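Local coordinates for HP0420 homologue (Helicobacter felis, PDB 3LW3), which is of unknown function but adopts a hotdog fold, a scaffold often found in thioesterases and dehydratases acting on acyl thioesters, at residues His104-Gly116 with Ile121-Phe133. Residues are numbered along the deposited sequence; the frame is centred on the assembly and turned at random.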
loop_
_atom_site.group_PDB
_atom_site.type_symbol
_atom_site.label_atom_id
_atom_site.label_comp_id
_atom_site.label_asym_id
_atom_site.label_seq_id
_atom_site.Cartn_x
_atom_site.Cartn_y
_atom_site.Cartn_z
ATOM N N HIS B 104 10.363 -6.294 16.267
ATOM C CA HIS B 104 10.413 -5.553 17.525
ATOM C C HIS B 104 9.001 -5.314 17.981
ATOM O O HIS B 104 8.126 -5.096 17.151
ATOM C CB HIS B 104 11.072 -4.202 17.311
ATOM C CG HIS B 104 12.429 -4.289 16.702
ATOM N ND1 HIS B 104 12.625 -4.368 15.335
ATOM C CD2 HIS B 104 13.662 -4.364 17.264
ATOM C CE1 HIS B 104 13.921 -4.437 15.084
ATOM N NE2 HIS B 104 14.571 -4.436 16.237
ATOM N N THR B 105 8.745 -5.398 19.289
ATOM C CA THR B 105 7.393 -5.182 19.800
ATOM C C THR B 105 7.386 -4.593 21.218
ATOM O O THR B 105 8.305 -4.828 22.001
ATOM C CB THR B 105 6.502 -6.492 19.774
ATOM O OG1 THR B 105 5.110 -6.172 19.785
ATOM C CG2 THR B 105 6.826 -7.388 20.992
ATOM N N SER B 106 6.326 -3.844 21.490
ATOM C CA SER B 106 6.039 -3.128 22.743
ATOM C C SER B 106 4.546 -3.090 22.857
ATOM O O SER B 106 3.833 -3.431 21.907
ATOM C CB SER B 106 6.441 -1.671 22.624
ATOM O OG SER B 106 7.836 -1.583 22.512
ATOM N N SER B 107 4.042 -2.623 23.999
ATOM C CA SER B 107 2.591 -2.579 24.170
ATOM C C SER B 107 1.998 -1.527 23.251
ATOM O O SER B 107 0.808 -1.575 22.969
ATOM C CB SER B 107 2.190 -2.260 25.619
ATOM O OG SER B 107 2.600 -0.943 25.985
ATOM N N LYS B 108 2.824 -0.596 22.782
ATOM C CA LYS B 108 2.322 0.544 22.012
ATOM C C LYS B 108 2.662 0.507 20.513
ATOM O O LYS B 108 2.012 1.175 19.711
ATOM C CB LYS B 108 2.856 1.858 22.598
ATOM C CG LYS B 108 2.085 2.349 23.833
ATOM C CD LYS B 108 3.027 3.042 24.844
ATOM C CE LYS B 108 3.511 4.442 24.387
ATOM N NZ LYS B 108 4.820 4.887 25.030
ATOM N N LYS B 109 3.717 -0.226 20.159
ATOM C CA LYS B 109 4.142 -0.281 18.765
ATOM C C LYS B 109 4.961 -1.522 18.438
ATOM O O LYS B 109 5.630 -2.111 19.294
ATOM C CB LYS B 109 4.877 0.982 18.340
ATOM C CG LYS B 109 6.219 1.164 18.968
ATOM C CD LYS B 109 6.873 2.520 18.608
ATOM C CE LYS B 109 8.320 2.575 19.141
ATOM N NZ LYS B 109 8.628 3.846 19.893
ATOM N N SER B 110 4.871 -1.931 17.184
ATOM C CA SER B 110 5.745 -2.980 16.645
ATOM C C SER B 110 6.375 -2.626 15.305
ATOM O O SER B 110 5.852 -1.762 14.574
ATOM C CB SER B 110 4.962 -4.284 16.492
ATOM O OG SER B 110 4.414 -4.695 17.733
ATOM N N THR B 111 7.487 -3.296 14.993
ATOM C CA THR B 111 8.106 -3.276 13.680
ATOM C C THR B 111 7.963 -4.688 13.112
ATOM O O THR B 111 8.215 -5.687 13.809
ATOM C CB THR B 111 9.597 -2.930 13.740
ATOM O OG1 THR B 111 9.794 -1.705 14.479
ATOM C CG2 THR B 111 10.181 -2.794 12.339
ATOM N N ILE B 112 7.572 -4.755 11.836
ATOM C CA ILE B 112 7.308 -6.027 11.152
ATOM C C ILE B 112 8.069 -5.972 9.833
ATOM O O ILE B 112 7.980 -4.978 9.083
ATOM C CB ILE B 112 5.783 -6.274 10.888
ATOM C CG1 ILE B 112 4.975 -6.463 12.185
ATOM C CG2 ILE B 112 5.553 -7.562 10.072
ATOM C CD1 ILE B 112 4.957 -5.422 13.121
ATOM N N ARG B 113 8.842 -7.011 9.556
ATOM C CA ARG B 113 9.588 -7.118 8.308
ATOM C C ARG B 113 8.792 -8.013 7.347
ATOM O O ARG B 113 8.268 -9.055 7.744
ATOM C CB ARG B 113 10.963 -7.724 8.610
ATOM C CG ARG B 113 11.645 -8.390 7.471
ATOM C CD ARG B 113 12.502 -7.485 6.733
ATOM N NE ARG B 113 13.256 -6.568 7.592
ATOM C CZ ARG B 113 14.586 -6.516 7.685
ATOM N NH1 ARG B 113 15.358 -7.368 6.991
ATOM N NH2 ARG B 113 15.146 -5.601 8.479
ATOM N N VAL B 114 8.689 -7.594 6.087
ATOM C CA VAL B 114 7.933 -8.346 5.092
ATOM C C VAL B 114 8.830 -8.636 3.894
ATOM O O VAL B 114 9.542 -7.748 3.411
ATOM C CB VAL B 114 6.644 -7.633 4.635
ATOM C CG1 VAL B 114 5.916 -8.474 3.622
ATOM C CG2 VAL B 114 5.708 -7.391 5.826
ATOM N N GLU B 115 8.866 -9.885 3.451
ATOM C CA GLU B 115 9.585 -10.216 2.214
ATOM C C GLU B 115 8.572 -10.797 1.268
ATOM O O GLU B 115 7.734 -11.613 1.652
ATOM C CB GLU B 115 10.653 -11.244 2.456
ATOM C CG GLU B 115 11.729 -10.737 3.374
ATOM C CD GLU B 115 12.846 -11.725 3.581
ATOM O OE1 GLU B 115 12.716 -12.918 3.194
ATOM O OE2 GLU B 115 13.865 -11.299 4.155
ATOM N N GLY B 116 8.625 -10.363 0.018
ATOM C CA GLY B 116 7.728 -10.918 -0.980
ATOM C C GLY B 116 8.535 -11.775 -1.927
ATOM O O GLY B 116 9.636 -11.338 -2.364
ATOM N N ILE B 121 12.009 -16.472 -5.027
ATOM C CA ILE B 121 12.989 -15.426 -5.306
ATOM C C ILE B 121 12.473 -14.118 -4.748
ATOM O O ILE B 121 11.341 -13.760 -5.021
ATOM C CB ILE B 121 13.206 -15.277 -6.805
ATOM C CG1 ILE B 121 13.616 -16.635 -7.409
ATOM C CG2 ILE B 121 14.218 -14.170 -7.065
ATOM C CD1 ILE B 121 13.236 -16.816 -8.871
ATOM N N LYS B 122 13.271 -13.422 -3.948
ATOM C CA LYS B 122 12.793 -12.206 -3.291
ATOM C C LYS B 122 12.561 -11.124 -4.344
ATOM O O LYS B 122 13.481 -10.818 -5.126
ATOM C CB LYS B 122 13.797 -11.686 -2.264
ATOM C CG LYS B 122 13.211 -10.564 -1.405
ATOM C CD LYS B 122 14.000 -10.388 -0.119
ATOM C CE LYS B 122 15.424 -10.145 -0.423
ATOM N NZ LYS B 122 16.111 -9.578 0.820
ATOM N N VAL B 123 11.357 -10.555 -4.379
ATOM C CA VAL B 123 11.045 -9.456 -5.314
ATOM C C VAL B 123 10.506 -8.200 -4.587
ATOM O O VAL B 123 10.238 -7.160 -5.207
ATOM C CB VAL B 123 10.022 -9.868 -6.380
ATOM C CG1 VAL B 123 10.610 -10.976 -7.280
ATOM C CG2 VAL B 123 8.723 -10.358 -5.676
ATOM N N PHE B 124 10.390 -8.301 -3.256
ATOM C CA PHE B 124 9.922 -7.188 -2.421
ATOM C C PHE B 124 10.533 -7.337 -1.038
ATOM O O PHE B 124 10.642 -8.448 -0.501
ATOM C CB PHE B 124 8.388 -7.234 -2.312
ATOM C CG PHE B 124 7.813 -6.206 -1.380
ATOM C CD1 PHE B 124 7.466 -4.933 -1.862
ATOM C CD2 PHE B 124 7.662 -6.481 -0.022
ATOM C CE1 PHE B 124 6.968 -3.962 -1.010
ATOM C CE2 PHE B 124 7.152 -5.511 0.837
ATOM C CZ PHE B 124 6.783 -4.267 0.338
ATOM N N GLU B 125 10.897 -6.213 -0.438
ATOM C CA GLU B 125 11.276 -6.267 0.993
ATOM C C GLU B 125 10.879 -4.954 1.682
ATOM O O GLU B 125 10.983 -3.872 1.067
ATOM C CB GLU B 125 12.765 -6.594 1.143
ATOM C CG GLU B 125 13.675 -5.473 0.708
ATOM C CD GLU B 125 15.153 -5.882 0.422
ATOM O OE1 GLU B 125 15.607 -6.981 0.841
ATOM O OE2 GLU B 125 15.852 -5.068 -0.220
ATOM N N GLY B 126 10.370 -5.034 2.910
ATOM C CA GLY B 126 10.002 -3.829 3.613
ATOM C C GLY B 126 9.917 -3.972 5.103
ATOM O O GLY B 126 9.717 -5.083 5.573
ATOM N N ASP B 127 10.063 -2.859 5.817
ATOM C CA ASP B 127 9.778 -2.783 7.260
ATOM C C ASP B 127 8.582 -1.860 7.505
ATOM O O ASP B 127 8.529 -0.747 6.951
ATOM C CB ASP B 127 11.008 -2.298 8.038
ATOM C CG ASP B 127 12.135 -3.308 7.985
ATOM O OD1 ASP B 127 11.886 -4.470 8.326
ATOM O OD2 ASP B 127 13.262 -2.988 7.542
ATOM N N PHE B 128 7.621 -2.326 8.290
ATOM C CA PHE B 128 6.408 -1.573 8.602
ATOM C C PHE B 128 6.408 -1.265 10.098
ATOM O O PHE B 128 6.760 -2.120 10.902
ATOM C CB PHE B 128 5.159 -2.394 8.269
ATOM C CG PHE B 128 5.023 -2.670 6.796
ATOM C CD1 PHE B 128 4.183 -1.907 6.022
ATOM C CD2 PHE B 128 5.824 -3.654 6.188
ATOM C CE1 PHE B 128 4.110 -2.124 4.644
ATOM C CE2 PHE B 128 5.755 -3.888 4.834
ATOM C CZ PHE B 128 4.922 -3.094 4.053
ATOM N N GLU B 129 5.989 -0.073 10.464
ATOM C CA GLU B 129 5.850 0.270 11.871
ATOM C C GLU B 129 4.344 0.304 12.107
ATOM O O GLU B 129 3.592 0.887 11.294
ATOM C CB GLU B 129 6.479 1.623 12.192
ATOM C CG GLU B 129 7.903 1.779 11.673
ATOM C CD GLU B 129 8.907 0.881 12.355
ATOM O OE1 GLU B 129 8.672 0.579 13.549
ATOM O OE2 GLU B 129 9.932 0.476 11.701
ATOM N N ILE B 130 3.901 -0.336 13.196
ATOM C CA ILE B 130 2.507 -0.441 13.528
ATOM C C ILE B 130 2.277 0.104 14.914
ATOM O O ILE B 130 3.037 -0.230 15.810
ATOM C CB ILE B 130 1.978 -1.904 13.418
ATOM C CG1 ILE B 130 2.094 -2.421 11.948
ATOM C CG2 ILE B 130 0.575 -1.983 14.003
ATOM C CD1 ILE B 130 1.835 -3.908 11.792
ATOM N N LEU B 131 1.274 0.972 15.069
ATOM C CA LEU B 131 0.885 1.520 16.386
ATOM C C LEU B 131 -0.375 0.809 16.921
ATOM O O LEU B 131 -1.306 0.499 16.148
ATOM C CB LEU B 131 0.612 3.026 16.312
ATOM C CG LEU B 131 1.711 3.969 15.828
ATOM C CD1 LEU B 131 1.259 5.418 15.961
ATOM C CD2 LEU B 131 3.054 3.722 16.543
ATOM N N VAL B 132 -0.418 0.563 18.234
ATOM C CA VAL B 132 -1.568 -0.098 18.819
ATOM C C VAL B 132 -2.167 0.852 19.834
ATOM O O VAL B 132 -1.445 1.427 20.632
ATOM C CB VAL B 132 -1.186 -1.429 19.475
ATOM C CG1 VAL B 132 -2.391 -2.049 20.147
ATOM C CG2 VAL B 132 -0.600 -2.398 18.425
ATOM N N PHE B 133 -3.476 1.042 19.763
ATOM C CA PHE B 133 -4.207 1.940 20.661
ATOM C C PHE B 133 -5.099 1.173 21.622
ATOM O O PHE B 133 -5.517 0.046 21.324
ATOM C CB PHE B 133 -5.087 2.869 19.840
ATOM C CG PHE B 133 -4.343 3.572 18.771
ATOM C CD1 PHE B 133 -4.121 2.946 17.552
ATOM C CD2 PHE B 133 -3.817 4.830 18.998
ATOM C CE1 PHE B 133 -3.387 3.591 16.559
ATOM C CE2 PHE B 133 -3.086 5.491 18.020
ATOM C CZ PHE B 133 -2.877 4.875 16.785
#
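S110, I112 and V114 pair with I130, F128 and G126 through two backbone N-H...O=C bonds each, the ladder expected of an antiparallel hairpin; the axes of strands 109-116 and 121-132 run at 167° to one another. The regular ladder breaks at G116, whose O receives V123 N at 2.8 Å and, more bent, F124 N at 3.3 Å, both from the same face of the carbonyl plane. Two residues opposite one define a classic beta bulge.

Polar pairs occupy the face bearing T111, R113, D127 and E129. R113 NE donates to D127 OD1 on its syn side at 2.6 Å, a salt bridge. It is single-pronged: guanidinium and carboxylate planes stand 57° apart, and R113 NH2 stays 3.4 Å from D127 OD2, too poorly placed to count as a second hydrogen bond. Bends at chi2 and chi3 turn the R113 chain so that NE faces D127, which lies at the edge of the guanidinium. T111 OG1, set beside its own backbone N (chi1 -53°), gives its proton to E129 OE1 at 2.7 Å, the two side chains lying alongside each other.

The other face carries the apolar contacts of I112, V114, F128 and I130. V114 CG2 meets F128 CE2 at 3.6 Å, and the CD1 methyls of I112 and I130 touch at 3.7 Å.

From that face F124 and F128 pack on helix 57-72, the central helix of the hotdog, both reaching A64, while I112 and V114 lean on A100 of strand 96-105. Strands 96-105 and 77-86 flank the hairpin and continue the sheet.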